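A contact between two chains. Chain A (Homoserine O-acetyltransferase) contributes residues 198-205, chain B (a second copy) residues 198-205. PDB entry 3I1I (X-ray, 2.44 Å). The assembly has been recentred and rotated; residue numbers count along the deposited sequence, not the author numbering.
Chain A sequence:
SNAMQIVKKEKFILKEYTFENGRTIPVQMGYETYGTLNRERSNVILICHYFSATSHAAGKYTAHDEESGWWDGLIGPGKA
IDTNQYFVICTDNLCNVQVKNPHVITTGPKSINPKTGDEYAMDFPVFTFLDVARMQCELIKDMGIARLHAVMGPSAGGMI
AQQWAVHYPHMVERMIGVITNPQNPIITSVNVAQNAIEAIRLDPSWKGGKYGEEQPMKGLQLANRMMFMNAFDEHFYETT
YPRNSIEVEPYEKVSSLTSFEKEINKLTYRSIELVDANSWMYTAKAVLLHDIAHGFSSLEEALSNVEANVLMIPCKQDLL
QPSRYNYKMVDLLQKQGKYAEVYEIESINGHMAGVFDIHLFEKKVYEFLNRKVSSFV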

# COMPACT_ATOMS: atom_id res chain seq x y z
N GLU A 198 2.94 -5.67 -5.43
CA GLU A 198 2.80 -4.62 -6.42
C GLU A 198 3.60 -3.34 -6.12
O GLU A 198 4.12 -2.73 -7.03
CB GLU A 198 1.32 -4.32 -6.66
CG GLU A 198 0.77 -5.43 -7.58
CD GLU A 198 -0.69 -5.33 -7.87
OE1 GLU A 198 -1.20 -4.17 -7.89
OE2 GLU A 198 -1.31 -6.40 -8.13
N ALA A 199 3.74 -2.98 -4.85
CA ALA A 199 4.57 -1.83 -4.48
C ALA A 199 6.06 -2.05 -4.91
O ALA A 199 6.68 -1.16 -5.49
CB ALA A 199 4.45 -1.53 -2.97
N ILE A 200 6.59 -3.23 -4.68
CA ILE A 200 7.95 -3.54 -5.13
C ILE A 200 8.08 -3.50 -6.70
O ILE A 200 9.03 -2.91 -7.25
CB ILE A 200 8.43 -4.90 -4.56
CG1 ILE A 200 8.34 -4.91 -3.03
CG2 ILE A 200 9.86 -5.16 -5.01
CD1 ILE A 200 8.40 -6.31 -2.36
N ARG A 201 7.13 -4.10 -7.41
CA ARG A 201 7.16 -4.09 -8.89
C ARG A 201 7.05 -2.68 -9.46
O ARG A 201 7.58 -2.40 -10.56
CB ARG A 201 6.02 -4.92 -9.50
CG ARG A 201 6.11 -6.44 -9.25
CD ARG A 201 5.12 -7.28 -10.16
NE ARG A 201 5.54 -8.67 -10.06
CZ ARG A 201 5.99 -9.44 -11.06
NH1 ARG A 201 6.40 -10.69 -10.78
NH2 ARG A 201 5.99 -9.01 -12.32
N LEU A 202 6.36 -1.80 -8.74
CA LEU A 202 6.11 -0.47 -9.25
C LEU A 202 7.38 0.38 -9.23
O LEU A 202 7.59 1.24 -10.10
CB LEU A 202 4.97 0.19 -8.47
CG LEU A 202 4.45 1.52 -9.04
CD1 LEU A 202 3.98 1.37 -10.52
CD2 LEU A 202 3.35 2.09 -8.12
N ASP A 203 8.21 0.15 -8.22
CA ASP A 203 9.49 0.81 -8.13
C ASP A 203 10.34 0.49 -9.36
O ASP A 203 10.66 -0.66 -9.62
CB ASP A 203 10.19 0.34 -6.86
CG ASP A 203 11.34 1.23 -6.46
OD1 ASP A 203 11.89 1.96 -7.33
OD2 ASP A 203 11.68 1.17 -5.26
N PRO A 204 10.71 1.52 -10.15
CA PRO A 204 11.59 1.30 -11.32
C PRO A 204 12.97 0.72 -11.00
O PRO A 204 13.62 0.12 -11.85
CB PRO A 204 11.75 2.69 -11.94
CG PRO A 204 11.02 3.65 -11.07
CD PRO A 204 10.35 2.94 -9.94
N SER A 205 13.44 0.94 -9.78
CA SER A 205 14.66 0.30 -9.32
C SER A 205 14.58 -1.22 -9.29
O SER A 205 15.60 -1.87 -9.22
CB SER A 205 14.95 0.75 -7.90
OG SER A 205 15.42 2.06 -7.93
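Chain B, residues 198-205: EAIRLDPS

The most unusual feature of this contact is that two copies of the same segment meet across an exact two-fold axis with their helices pointing broadly the same way, and that no hydrogen bond crosses between them. The N-to-C directions of the two 198-202 helices differ by 31°, and their axes come no closer than 10.2 Å. Packing alone joins the stretches, burying 322 Å² summed over both sides.

Chain B repeats the conformation of chain A. Residues 198-202 are the end of a helix that begins earlier in the chain, with Leu B202 at phi/psi -73/-34. Asp B203, at -59/118, is the first residue to leave helical values, and Pro B204 and Ser B205 then enter a 3-10 segment that continues onward. The symmetry makes the register reciprocal: the CA atoms of Ala A199 and Ala B199 lie 7.0 Å apart, those of Leu A202 and Asp B203 6.0 Å (as are those of Asp A203 and Leu B202), and those of Pro A204 and Pro B204 7.3 Å.

Leu B202 makes the largest contribution from chain B. Its CA-to-CB bond points sideways, but with chi1 t and chi2 p the end of the side chain comes nearer to chain A. Its CD2 lies 3.5 Å from O of Ala A199 and 3.8 Å from N of Asp A203, so the methyl rests on the last turn of the opposing helix; Leu A202 does the same to chain B. The two leucines also touch each other, CD2 of Leu A202 lying 4.3 Å from CB of Leu B202. A branched, flexible apolar side chain suits this place, because it can cover the partner's backbone without needing a polar partner of its own. Ala B199 receives Leu A202 through its backbone: its carbonyl oxygen lies 3.5 Å from CD2 of Leu A202, while its short side chain points sideways and comes no nearer than 5.1 Å to chain A. The same oxygen accepts weak backbone hydrogen bonds from N of Leu B202 and of Asp B203, at 3.3 and 3.4 Å.

Beyond the helix, the prolines close the contact. CG of Pro B204 meets CG of Pro A204 at 4.1 Å, while CD of Pro B204 lies 3.9 Å from O of Leu A202 and 4.4 Å from its CD1. The compact ring offers carbon surface to its symmetry mate, and its phi of -60° fits the 3-10 segment.

Asp B203 directs its CA-to-CB bond away overall, although its CB touches chain A and its CG lies 3.9 Å from CD1 of Leu A202. The carboxylate is satisfied without the other stretch: OD1 accepts a hydrogen bond from N of Ser B205 at 3.1 Å, bracing the turn after the helix, and OD2 is bonded elsewhere in the structure. Ile B200 and Arg B201 point away, which leaves the bulky isoleucine and the charged arginine outside this contact.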

# COMPACT_ATOMS: atom_id res chain seq x y z
N GLU B 198 2.32 7.93 -1.45
CA GLU B 198 3.56 7.35 -1.91
C GLU B 198 3.42 6.36 -3.07
O GLU B 198 4.27 6.33 -3.94
CB GLU B 198 4.33 6.75 -0.74
CG GLU B 198 5.00 7.91 0.02
CD GLU B 198 5.75 7.50 1.25
OE1 GLU B 198 6.27 6.34 1.26
OE2 GLU B 198 5.86 8.35 2.18
N ALA B 199 2.34 5.59 -3.11
CA ALA B 199 2.09 4.69 -4.24
C ALA B 199 1.95 5.48 -5.57
O ALA B 199 2.54 5.12 -6.59
CB ALA B 199 0.85 3.80 -3.97
N ILE B 200 1.23 6.59 -5.55
CA ILE B 200 1.12 7.43 -6.75
C ILE B 200 2.51 8.04 -7.17
O ILE B 200 2.89 8.02 -8.35
CB ILE B 200 0.06 8.54 -6.56
CG1 ILE B 200 -1.30 7.93 -6.18
CG2 ILE B 200 -0.06 9.36 -7.82
CD1 ILE B 200 -2.34 8.91 -5.57
N ARG B 201 3.27 8.56 -6.20
CA ARG B 201 4.60 9.14 -6.50
C ARG B 201 5.57 8.10 -7.06
O ARG B 201 6.48 8.43 -7.84
CB ARG B 201 5.26 9.76 -5.26
CG ARG B 201 4.55 11.02 -4.71
CD ARG B 201 5.43 11.81 -3.66
NE ARG B 201 4.80 13.11 -3.48
CZ ARG B 201 5.34 14.30 -3.77
NH1 ARG B 201 4.59 15.41 -3.61
NH2 ARG B 201 6.61 14.42 -4.17
N LEU B 202 5.39 6.85 -6.65
CA LEU B 202 6.33 5.81 -7.02
C LEU B 202 6.16 5.43 -8.50
O LEU B 202 7.14 5.08 -9.18
CB LEU B 202 6.17 4.59 -6.10
CG LEU B 202 7.23 3.50 -6.26
CD1 LEU B 202 8.68 4.06 -6.05
CD2 LEU B 202 6.92 2.32 -5.32
N ASP B 203 4.93 5.49 -8.98
CA ASP B 203 4.64 5.26 -10.37
C ASP B 203 5.40 6.27 -11.24
O ASP B 203 5.19 7.46 -11.13
CB ASP B 203 3.14 5.38 -10.60
CG ASP B 203 2.69 4.79 -11.91
OD1 ASP B 203 3.52 4.65 -12.85
OD2 ASP B 203 1.48 4.48 -11.97
N PRO B 204 6.30 5.78 -12.12
CA PRO B 204 7.02 6.69 -13.04
C PRO B 204 6.13 7.48 -14.00
O PRO B 204 6.53 8.52 -14.52
CB PRO B 204 7.94 5.76 -13.83
CG PRO B 204 7.67 4.37 -13.39
CD PRO B 204 6.65 4.36 -12.30
N SER B 205 4.96 6.96 -14.29
CA SER B 205 3.97 7.69 -15.06
C SER B 205 3.52 8.99 -14.40
O SER B 205 2.95 9.83 -15.05
CB SER B 205 2.73 6.84 -15.24
OG SER B 205 3.00 5.84 -16.18